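Local coordinates for DUF4847 domain-containing protein (Bacteroides vulgatus, PDB 4ZGF) that is of unknown function but binds calcium and belongs to a lipocalin-like family of the calycin clan, at residues Phe105-Phe114 against Leu124-Phe135; Gly55-Phe66 against Ser69-Trp79. All blocks are in the same frame, centred on the assembly; numbering follows the deposited sequence.

Contact 1: residues Phe105-Phe114 against Leu124-Phe135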
loop_
_atom_site.group_PDB
_atom_site.type_symbol
_atom_site.label_atom_id
_atom_site.label_comp_id
_atom_site.label_asym_id
_atom_site.label_seq_id
_atom_site.Cartn_x
_atom_site.Cartn_y
_atom_site.Cartn_z
ATOM N N PHE A 105 6.656 3.580 1.590
ATOM C CA PHE A 105 5.841 2.368 1.637
ATOM C C PHE A 105 5.853 1.733 3.029
ATOM O O PHE A 105 4.810 1.358 3.591
ATOM C CB PHE A 105 6.352 1.392 0.581
ATOM C CG PHE A 105 5.613 0.094 0.539
ATOM C CD1 PHE A 105 4.418 -0.026 -0.129
ATOM C CD2 PHE A 105 6.087 -1.023 1.247
ATOM C CE1 PHE A 105 3.731 -1.241 -0.196
ATOM C CE2 PHE A 105 5.408 -2.236 1.185
ATOM C CZ PHE A 105 4.227 -2.334 0.459
ATOM N N ILE A 106 7.058 1.578 3.587
ATOM C CA ILE A 106 7.208 0.952 4.894
ATOM C C ILE A 106 6.480 1.768 5.969
ATOM O O ILE A 106 5.809 1.196 6.830
ATOM C CB ILE A 106 8.723 0.750 5.207
ATOM C CG1 ILE A 106 9.311 -0.313 4.271
ATOM C CG2 ILE A 106 8.943 0.349 6.660
ATOM C CD1 ILE A 106 10.848 -0.261 4.198
ATOM N N GLU A 107 6.569 3.089 5.893
ATOM C CA GLU A 107 5.869 3.922 6.849
ATOM C C GLU A 107 4.356 3.767 6.714
ATOM O O GLU A 107 3.643 3.652 7.716
ATOM C CB GLU A 107 6.305 5.372 6.666
ATOM C CG GLU A 107 5.744 6.346 7.689
ATOM C CD GLU A 107 6.358 6.262 9.138
ATOM O OE1 GLU A 107 7.180 5.359 9.572
ATOM O OE2 GLU A 107 5.857 7.087 9.925
ATOM N N ALA A 108 3.832 3.737 5.486
ATOM C CA ALA A 108 2.397 3.544 5.306
ATOM C C ALA A 108 1.936 2.227 5.902
ATOM O O ALA A 108 0.879 2.158 6.544
ATOM C CB ALA A 108 2.017 3.645 3.832
ATOM N N LEU A 109 2.706 1.160 5.689
ATOM C CA LEU A 109 2.308 -0.121 6.236
ATOM C C LEU A 109 2.467 -0.162 7.752
ATOM O O LEU A 109 1.640 -0.750 8.432
ATOM C CB LEU A 109 3.059 -1.287 5.571
ATOM C CG LEU A 109 2.278 -1.818 4.344
ATOM C CD1 LEU A 109 2.074 -0.785 3.267
ATOM C CD2 LEU A 109 2.884 -3.090 3.849
ATOM N N ASN A 110 3.543 0.419 8.270
ATOM C CA ASN A 110 3.742 0.457 9.710
ATOM C C ASN A 110 2.684 1.271 10.439
ATOM O O ASN A 110 2.374 0.947 11.581
ATOM C CB ASN A 110 5.108 1.046 10.064
ATOM C CG ASN A 110 6.162 0.007 10.258
ATOM O OD1 ASN A 110 5.891 -1.048 10.832
ATOM N ND2 ASN A 110 7.372 0.268 9.766
ATOM N N ASN A 111 2.152 2.298 9.795
ATOM C CA ASN A 111 1.145 3.143 10.440
ATOM C C ASN A 111 -0.266 2.664 10.177
ATOM O O ASN A 111 -1.221 3.212 10.744
ATOM C CB ASN A 111 1.358 4.587 10.058
ATOM C CG ASN A 111 2.647 5.152 10.611
ATOM O OD1 ASN A 111 3.214 4.647 11.597
ATOM N ND2 ASN A 111 3.115 6.197 9.978
ATOM N N ALA A 112 -0.444 1.697 9.300
ATOM C CA ALA A 112 -1.798 1.222 8.982
ATOM C C ALA A 112 -2.466 0.661 10.236
ATOM O O ALA A 112 -1.898 -0.170 10.928
ATOM C CB ALA A 112 -1.738 0.151 7.916
ATOM N N ILE A 113 -3.706 1.082 10.448
ATOM C CA ILE A 113 -4.515 0.525 11.522
ATOM C C ILE A 113 -5.923 0.175 11.086
ATOM O O ILE A 113 -6.557 -0.639 11.749
ATOM C CB ILE A 113 -4.461 1.390 12.752
ATOM C CG1 ILE A 113 -4.860 0.631 13.999
ATOM C CG2 ILE A 113 -5.218 2.630 12.557
ATOM C CD1 ILE A 113 -4.382 1.333 15.274
ATOM N N PHE A 114 -6.431 0.779 10.004
ATOM C CA PHE A 114 -7.742 0.481 9.473
ATOM C C PHE A 114 -7.611 -0.065 8.056
ATOM O O PHE A 114 -6.715 0.348 7.317
ATOM C CB PHE A 114 -8.610 1.743 9.440
ATOM C CG PHE A 114 -8.780 2.392 10.775
ATOM C CD1 PHE A 114 -9.358 1.708 11.831
ATOM C CD2 PHE A 114 -8.305 3.679 11.003
ATOM C CE1 PHE A 114 -9.508 2.295 13.068
ATOM C CE2 PHE A 114 -8.468 4.258 12.250
ATOM C CZ PHE A 114 -9.045 3.567 13.257
ATOM N N LEU A 124 -5.392 0.596 3.051
ATOM C CA LEU A 124 -4.876 0.610 4.414
ATOM C C LEU A 124 -4.642 2.046 4.856
ATOM O O LEU A 124 -3.912 2.779 4.177
ATOM C CB LEU A 124 -3.551 -0.126 4.509
ATOM C CG LEU A 124 -3.532 -1.579 4.011
ATOM C CD1 LEU A 124 -2.127 -2.156 4.162
ATOM C CD2 LEU A 124 -4.554 -2.473 4.739
ATOM N N ALA A 125 -5.230 2.446 5.985
ATOM C CA ALA A 125 -5.166 3.832 6.480
ATOM C C ALA A 125 -4.584 3.879 7.880
ATOM O O ALA A 125 -4.850 2.989 8.700
ATOM C CB ALA A 125 -6.563 4.460 6.526
ATOM N N PRO A 126 -3.901 4.975 8.187
ATOM C CA PRO A 126 -3.425 5.212 9.559
ATOM C C PRO A 126 -4.538 5.792 10.445
ATOM O O PRO A 126 -5.655 6.061 9.989
ATOM C CB PRO A 126 -2.299 6.217 9.333
ATOM C CG PRO A 126 -2.815 7.060 8.203
ATOM C CD PRO A 126 -3.528 6.091 7.299
ATOM N N GLU A 127 -4.199 5.960 11.719
ATOM C CA GLU A 127 -5.223 6.331 12.709
ATOM C C GLU A 127 -6.028 7.582 12.386
ATOM O O GLU A 127 -7.210 7.660 12.706
ATOM C CB GLU A 127 -4.597 6.413 14.095
ATOM C CG GLU A 127 -3.487 7.485 14.218
ATOM C CD GLU A 127 -2.898 7.647 15.626
ATOM O OE1 GLU A 127 -3.272 6.847 16.495
ATOM O OE2 GLU A 127 -1.988 8.515 15.839
ATOM N N GLY A 128 -5.407 8.554 11.781
ATOM C CA GLY A 128 -6.135 9.810 11.413
ATOM C C GLY A 128 -6.985 9.726 10.164
ATOM O O GLY A 128 -7.754 10.648 9.863
ATOM N N LYS A 129 -6.849 8.651 9.382
ATOM C CA LYS A 129 -7.674 8.415 8.205
ATOM C C LYS A 129 -7.561 9.501 7.146
ATOM O O LYS A 129 -8.463 9.628 6.317
ATOM C CB LYS A 129 -9.121 8.086 8.588
ATOM C CG LYS A 129 -9.259 6.875 9.478
ATOM C CD LYS A 129 -10.674 6.695 10.041
ATOM C CE LYS A 129 -11.191 7.803 10.967
ATOM N NZ LYS A 129 -12.597 7.432 11.382
ATOM N N LYS A 130 -6.448 10.234 7.112
ATOM C CA LYS A 130 -6.286 11.308 6.127
ATOM C C LYS A 130 -5.649 10.832 4.838
ATOM O O LYS A 130 -5.664 11.550 3.835
ATOM C CB LYS A 130 -5.393 12.421 6.675
ATOM C CG LYS A 130 -5.912 13.115 7.915
ATOM C CD LYS A 130 -5.190 14.427 8.106
ATOM C CE LYS A 130 -5.426 14.995 9.479
ATOM N NZ LYS A 130 -6.861 15.354 9.672
ATOM N N THR A 131 -5.026 9.663 4.886
ATOM C CA THR A 131 -4.305 9.076 3.760
ATOM C C THR A 131 -4.621 7.605 3.749
ATOM O O THR A 131 -5.081 7.034 4.727
ATOM C CB THR A 131 -2.788 9.315 3.880
ATOM O OG1 THR A 131 -2.321 8.693 5.084
ATOM C CG2 THR A 131 -2.409 10.790 3.880
ATOM N N TYR A 132 -4.281 6.960 2.627
ATOM C CA TYR A 132 -4.258 5.494 2.586
ATOM C C TYR A 132 -3.358 5.060 1.454
ATOM O O TYR A 132 -3.065 5.821 0.539
ATOM C CB TYR A 132 -5.658 4.882 2.451
ATOM C CG TYR A 132 -6.499 5.343 1.287
ATOM C CD1 TYR A 132 -6.442 4.723 0.043
ATOM C CD2 TYR A 132 -7.383 6.399 1.433
ATOM C CE1 TYR A 132 -7.236 5.133 -1.014
ATOM C CE2 TYR A 132 -8.155 6.849 0.375
ATOM C CZ TYR A 132 -8.099 6.213 -0.851
ATOM O OH TYR A 132 -8.902 6.680 -1.860
ATOM N N ILE A 133 -2.945 3.792 1.513
ATOM C CA ILE A 133 -2.302 3.132 0.364
ATOM C C ILE A 133 -3.340 2.163 -0.184
ATOM O O ILE A 133 -4.057 1.485 0.565
ATOM C CB ILE A 133 -0.971 2.484 0.750
ATOM C CG1 ILE A 133 -0.303 1.863 -0.473
ATOM C CG2 ILE A 133 -1.097 1.524 1.924
ATOM C CD1 ILE A 133 1.138 1.428 -0.217
ATOM N N GLN A 134 -3.398 2.076 -1.520
ATOM C CA GLN A 134 -4.320 1.175 -2.204
ATOM C C GLN A 134 -3.545 0.153 -3.015
ATOM O O GLN A 134 -2.579 0.506 -3.723
ATOM C CB GLN A 134 -5.296 1.948 -3.099
ATOM C CG GLN A 134 -6.383 1.066 -3.721
ATOM C CD GLN A 134 -7.476 1.803 -4.479
ATOM O OE1 GLN A 134 -7.217 2.655 -5.333
ATOM N NE2 GLN A 134 -8.712 1.440 -4.199
ATOM N N PHE A 135 -4.015 -1.087 -2.940
ATOM C CA PHE A 135 -3.469 -2.204 -3.715
ATOM C C PHE A 135 -4.562 -2.831 -4.587
ATOM O O PHE A 135 -5.752 -2.721 -4.297
ATOM C CB PHE A 135 -3.002 -3.327 -2.773
ATOM C CG PHE A 135 -1.941 -2.943 -1.778
ATOM C CD1 PHE A 135 -2.271 -2.392 -0.559
ATOM C CD2 PHE A 135 -0.592 -3.194 -2.030
ATOM C CE1 PHE A 135 -1.266 -2.098 0.368
ATOM C CE2 PHE A 135 0.381 -2.901 -1.103
ATOM C CZ PHE A 135 0.036 -2.378 0.088
HETATM O O HOH W 1 -1.499 3.955 5.048
HETATM O O HOH W 2 -1.557 5.093 12.655
#
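Helix 105-111 crosses strand 132-135 nearly at right angles, 8.9 Å between the segment axes, and the chain then turns at Ala112 to pair antiparallel with strand 124-125. There Ile113 and Phe114 both face Ala125, a classic beta bulge: Ala125 O takes both amides, Phe114 N in the carbonyl plane at 3.0 Å and Ile113 N tilted from it at 2.8 Å, and Ala125 N returns a bond to Phe114 O. Under the helix, Phe105 CG lies anti to the backbone N (chi1 179°), which carries the ring down to the strand. Its CD1 meets Ile133 CD1 at 3.6 Å, while Phe135 CE2 lies at its edge, 3.8 Å from Phe105 CE1. In one of its two conformers, Leu109 leans CD1 over one face of the Phe105 ring and also touches Phe135 CZ. Putting an alanine at Phe105 would probably open a gap beside Ile133 CD1 and Phe135 CE2. At the outer end, Phe114 turns its ring edge to Glu127 O and brings CD2 to Lys129 CG at 3.7 Å, with Ile113 CG2 over one face. A water donates to Asn111 O and accepts from Glu127 N, bridging Asn111 to the type I turn 126-129. The whole is a helix packed by its apolar side against a curled antiparallel sheet, consistent with the lipocalin-like family of this domain.

Contact 2: residues Gly55-Phe66 against Ser69-Trp79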
loop_
_atom_site.group_PDB
_atom_site.type_symbol
_atom_site.label_atom_id
_atom_site.label_comp_id
_atom_site.label_asym_id
_atom_site.label_seq_id
_atom_site.Cartn_x
_atom_site.Cartn_y
_atom_site.Cartn_z
ATOM N N GLY A 55 6.162 -1.676 -9.003
ATOM C CA GLY A 55 6.893 -2.888 -8.682
ATOM C C GLY A 55 6.739 -3.367 -7.251
ATOM O O GLY A 55 7.269 -4.432 -6.909
ATOM N N PHE A 56 6.052 -2.612 -6.404
ATOM C CA PHE A 56 5.919 -2.968 -4.989
ATOM C C PHE A 56 4.720 -3.890 -4.800
ATOM O O PHE A 56 3.610 -3.599 -5.249
ATOM C CB PHE A 56 5.725 -1.719 -4.120
ATOM C CG PHE A 56 6.891 -0.770 -4.044
ATOM C CD1 PHE A 56 8.059 -0.931 -4.754
ATOM C CD2 PHE A 56 6.806 0.325 -3.191
ATOM C CE1 PHE A 56 9.094 -0.022 -4.638
ATOM C CE2 PHE A 56 7.856 1.204 -3.059
ATOM C CZ PHE A 56 9.018 1.030 -3.770
ATOM N N ASN A 57 4.946 -5.010 -4.106
ATOM C CA ASN A 57 3.866 -5.957 -3.864
ATOM C C ASN A 57 4.089 -6.658 -2.518
ATOM O O ASN A 57 5.202 -6.676 -1.973
ATOM C CB ASN A 57 3.700 -6.930 -5.051
ATOM C CG ASN A 57 4.928 -7.745 -5.347
ATOM O OD1 ASN A 57 5.167 -8.764 -4.721
ATOM N ND2 ASN A 57 5.735 -7.296 -6.265
ATOM N N ILE A 58 3.000 -7.215 -2.012
ATOM C CA ILE A 58 2.990 -7.895 -0.729
ATOM C C ILE A 58 2.004 -9.044 -0.791
ATOM O O ILE A 58 0.951 -8.938 -1.406
ATOM C CB ILE A 58 2.657 -6.878 0.423
ATOM C CG1 ILE A 58 2.820 -7.506 1.821
ATOM C CG2 ILE A 58 1.293 -6.247 0.239
ATOM C CD1 ILE A 58 2.846 -6.473 2.930
ATOM N N THR A 59 2.355 -10.150 -0.124
ATOM C CA THR A 59 1.507 -11.320 -0.043
ATOM C C THR A 59 1.360 -11.697 1.436
ATOM O O THR A 59 2.335 -12.056 2.098
ATOM C CB THR A 59 2.088 -12.483 -0.853
ATOM O OG1 THR A 59 2.248 -12.064 -2.216
ATOM C CG2 THR A 59 1.194 -13.690 -0.814
ATOM N N PHE A 60 0.121 -11.590 1.921
ATOM C CA PHE A 60 -0.204 -11.999 3.278
ATOM C C PHE A 60 -0.616 -13.476 3.258
ATOM O O PHE A 60 -1.454 -13.883 2.471
ATOM C CB PHE A 60 -1.395 -11.173 3.790
ATOM C CG PHE A 60 -1.158 -9.674 3.829
ATOM C CD1 PHE A 60 -0.523 -9.080 4.917
ATOM C CD2 PHE A 60 -1.587 -8.855 2.800
ATOM C CE1 PHE A 60 -0.294 -7.705 4.927
ATOM C CE2 PHE A 60 -1.367 -7.497 2.819
ATOM C CZ PHE A 60 -0.737 -6.911 3.882
ATOM N N LYS A 61 -0.032 -14.257 4.159
ATOM C CA LYS A 61 -0.412 -15.656 4.350
ATOM C C LYS A 61 -1.334 -15.806 5.532
ATOM O O LYS A 61 -1.224 -15.071 6.503
ATOM C CB LYS A 61 0.827 -16.533 4.505
ATOM C CG LYS A 61 1.598 -16.739 3.237
ATOM C CD LYS A 61 2.634 -17.842 3.389
ATOM C CE LYS A 61 3.387 -18.060 2.093
ATOM N NZ LYS A 61 4.287 -19.239 2.096
ATOM N N ALA A 62 -2.202 -16.825 5.466
ATOM C CA ALA A 62 -3.163 -17.076 6.534
ATOM C C ALA A 62 -2.506 -17.494 7.848
ATOM O O ALA A 62 -3.156 -17.449 8.900
ATOM C CB ALA A 62 -4.195 -18.101 6.101
ATOM N N ASP A 63 -1.224 -17.870 7.814
ATOM C CA ASP A 63 -0.481 -18.168 9.039
ATOM C C ASP A 63 -0.033 -16.925 9.818
ATOM O O ASP A 63 0.682 -17.060 10.796
ATOM C CB ASP A 63 0.696 -19.113 8.770
ATOM C CG ASP A 63 1.811 -18.507 7.961
ATOM O OD1 ASP A 63 1.737 -17.315 7.620
ATOM O OD2 ASP A 63 2.786 -19.273 7.671
ATOM N N GLY A 64 -0.410 -15.728 9.360
ATOM C CA GLY A 64 -0.028 -14.506 10.050
ATOM C C GLY A 64 1.341 -13.959 9.687
ATOM O O GLY A 64 1.820 -13.057 10.353
ATOM N N THR A 65 1.940 -14.483 8.623
ATOM C CA THR A 65 3.188 -13.947 8.089
ATOM C C THR A 65 2.932 -13.248 6.772
ATOM O O THR A 65 1.926 -13.474 6.111
ATOM C CB THR A 65 4.267 -15.032 7.907
ATOM O OG1 THR A 65 3.894 -15.929 6.855
ATOM C CG2 THR A 65 4.517 -15.798 9.213
ATOM N N PHE A 66 3.868 -12.398 6.383
ATOM C CA PHE A 66 3.871 -11.833 5.018
ATOM C C PHE A 66 5.286 -11.759 4.496
ATOM O O PHE A 66 6.279 -11.716 5.240
ATOM C CB PHE A 66 3.213 -10.436 4.973
ATOM C CG PHE A 66 4.037 -9.318 5.572
ATOM C CD1 PHE A 66 5.006 -8.648 4.838
ATOM C CD2 PHE A 66 3.848 -8.926 6.882
ATOM C CE1 PHE A 66 5.759 -7.635 5.397
ATOM C CE2 PHE A 66 4.599 -7.892 7.457
ATOM C CZ PHE A 66 5.552 -7.257 6.703
ATOM N N SER A 69 7.958 -7.413 -1.946
ATOM C CA SER A 69 9.091 -6.994 -2.762
ATOM C C SER A 69 9.009 -5.507 -3.021
ATOM O O SER A 69 7.980 -5.034 -3.498
ATOM C CB SER A 69 9.058 -7.761 -4.069
ATOM O OG SER A 69 10.215 -7.487 -4.830
ATOM N N ILE A 70 10.089 -4.788 -2.690
ATOM C CA ILE A 70 10.192 -3.351 -2.944
ATOM C C ILE A 70 11.595 -3.075 -3.516
ATOM O O ILE A 70 12.265 -4.010 -3.977
ATOM C CB ILE A 70 9.820 -2.508 -1.700
ATOM C CG1 ILE A 70 10.803 -2.731 -0.534
ATOM C CG2 ILE A 70 8.393 -2.795 -1.234
ATOM C CD1 ILE A 70 10.494 -1.889 0.702
ATOM N N GLN A 71 12.062 -1.832 -3.566
ATOM C CA GLN A 71 13.366 -1.623 -4.155
ATOM C C GLN A 71 14.411 -2.370 -3.331
ATOM O O GLN A 71 14.357 -2.413 -2.102
ATOM C CB GLN A 71 13.713 -0.138 -4.243
ATOM C CG GLN A 71 12.803 0.628 -5.180
ATOM C CD GLN A 71 13.101 2.118 -5.233
ATOM O OE1 GLN A 71 12.678 2.885 -4.316
ATOM N NE2 GLN A 71 13.763 2.575 -6.258
ATOM N N ASN A 72 15.379 -2.968 -4.032
ATOM C CA ASN A 72 16.505 -3.676 -3.404
ATOM C C ASN A 72 16.218 -5.008 -2.759
ATOM O O ASN A 72 17.151 -5.655 -2.286
ATOM C CB ASN A 72 17.284 -2.819 -2.403
ATOM C CG ASN A 72 17.929 -1.638 -3.026
ATOM O OD1 ASN A 72 18.507 -1.758 -4.129
ATOM N ND2 ASN A 72 17.853 -0.507 -2.368
ATOM N N GLY A 73 15.005 -5.444 -2.722
ATOM C CA GLY A 73 14.769 -6.765 -2.145
ATOM C C GLY A 73 13.455 -6.899 -1.400
ATOM O O GLY A 73 12.495 -6.118 -1.485
ATOM N N THR A 74 13.443 -7.909 -0.578
ATOM C CA THR A 74 12.227 -8.310 0.069
ATOM C C THR A 74 12.010 -7.644 1.416
ATOM O O THR A 74 12.931 -7.299 2.158
ATOM C CB THR A 74 12.146 -9.801 0.262
ATOM O OG1 THR A 74 13.219 -10.210 1.097
ATOM C CG2 THR A 74 12.180 -10.512 -1.070
ATOM N N ILE A 75 10.708 -7.553 1.719
ATOM C CA ILE A 75 10.219 -7.265 3.071
ATOM C C ILE A 75 9.649 -8.548 3.632
ATOM O O ILE A 75 9.131 -9.391 2.898
ATOM C CB ILE A 75 9.182 -6.132 3.079
ATOM C CG1 ILE A 75 8.044 -6.393 2.104
ATOM C CG2 ILE A 75 9.858 -4.819 2.809
ATOM C CD1 ILE A 75 6.886 -5.411 2.160
ATOM N N GLU A 76 9.711 -8.692 4.960
ATOM C CA GLU A 76 9.099 -9.804 5.647
ATOM C C GLU A 76 8.556 -9.317 6.977
ATOM O O GLU A 76 9.082 -8.368 7.555
ATOM C CB GLU A 76 10.123 -10.931 5.960
ATOM C CG GLU A 76 10.824 -11.484 4.731
ATOM C CD GLU A 76 11.854 -12.525 5.033
ATOM O OE1 GLU A 76 12.264 -12.672 6.182
ATOM O OE2 GLU A 76 12.313 -13.191 4.096
ATOM N N GLY A 77 7.567 -10.044 7.502
ATOM C CA GLY A 77 7.071 -9.753 8.838
ATOM C C GLY A 77 5.844 -10.554 9.160
ATOM O O GLY A 77 5.595 -11.615 8.605
ATOM N N THR A 78 5.097 -10.024 10.127
ATOM C CA THR A 78 3.883 -10.649 10.593
ATOM C C THR A 78 2.734 -9.643 10.529
ATOM O O THR A 78 2.957 -8.432 10.417
ATOM C CB THR A 78 4.045 -11.220 12.018
ATOM O OG1 THR A 78 4.252 -10.122 12.900
ATOM C CG2 THR A 78 5.244 -12.160 12.089
ATOM N N TRP A 79 1.519 -10.170 10.611
ATOM C CA TRP A 79 0.342 -9.334 10.562
ATOM C C TRP A 79 -0.781 -9.983 11.290
ATOM O O TRP A 79 -0.907 -11.210 11.367
ATOM C CB TRP A 79 -0.069 -9.041 9.089
ATOM C CG TRP A 79 -0.586 -10.237 8.368
ATOM C CD1 TRP A 79 0.152 -11.260 7.848
ATOM C CD2 TRP A 79 -1.971 -10.617 8.201
ATOM N NE1 TRP A 79 -0.689 -12.244 7.348
ATOM C CE2 TRP A 79 -1.987 -11.873 7.556
ATOM C CE3 TRP A 79 -3.187 -10.002 8.505
ATOM C CZ2 TRP A 79 -3.175 -12.526 7.233
ATOM C CZ3 TRP A 79 -4.366 -10.667 8.184
ATOM C CH2 TRP A 79 -4.348 -11.914 7.562
HETATM O O HOH W 3 9.755 -5.208 -6.425
#
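Two consecutive beta hairpins, 57-60 with 65-70 and 65-70 with 73-82, build this part of the curled antiparallel sheet, and Trp79, from strand 73-82, sets the edge of its indole against the type I turn 61-64 of the first. Its NE1 donates a bent bond (137°) to Lys61 O at 3.0 Å, close to the indole plane, and a weak one to Thr65 O. Lys61 O also accepts from Gly64 N, which comes from the opposite face of the carbonyl plane. Phe60 comes edge-to-face onto the five-membered ring of Trp79, the planes at 70°, with CD1 3.6 Å from Trp79 CG; Phe6 meets both rings. The turn itself is tied by Asp63 OD1, which accepts from Thr65 N in an Asx turn and from Thr65 OG1 at 2.7 Å on its syn side.

Further along, Phe66 and Gly77 form a hydrogen-bonded pair. Phe66 CG sits between the backbone N and the carbonyl carbon (chi1 73°), which folds the ring across the neighbouring strand so that its face lies over Gly77, with CA 3.8 Å from the ring centroid. The ring lies where a beta carbon would project from Gly77, which has none. At the far end, Asn57 and Ser69 exchange backbone bonds, and Ile70 CB stands 3.9 Å from the centroid of the Phe56 ring, over its face. Gln71 CG meets the edge of that ring, its amide oxygen being held by Thr99.

The buried indole N-H is thus satisfied by main-chain carbonyls, which, together with Phe60 against its face, probably limits the rotation of the ring; aromatic faces pack against glycine and aliphatic carbon on the buried side, while Asn57, Ser69, Thr65 and Thr78 are partly exposed.

Overall arrangement
Contacts 1 and 2 reach the same sheet, with centres 15 Å apart, contact 1 lying nearer the middle of the chain. Phe105, Leu109, Ile133 and Phe135 of contact 1 and Ile58, Phe66 and Ile75 of contact 2 lie buried in a shared apolar core, where Phe105 CE2 is 3.6 Å from Ile75 CD1 and the Phe105 and Phe56 rings are edge-to-face; the 126-129 and 61-64 turns lie toward the surface. Helix 105-111 therefore packs against both strand 132-135 and the hairpins of 55-79. In contact 1 the helix-to-sheet part is mainly apolar, with one bridging water, and backbone bonds gather at the bulge; in contact 2 they span the hairpins, and the aromatic rings lie against the turn and the strand pairs.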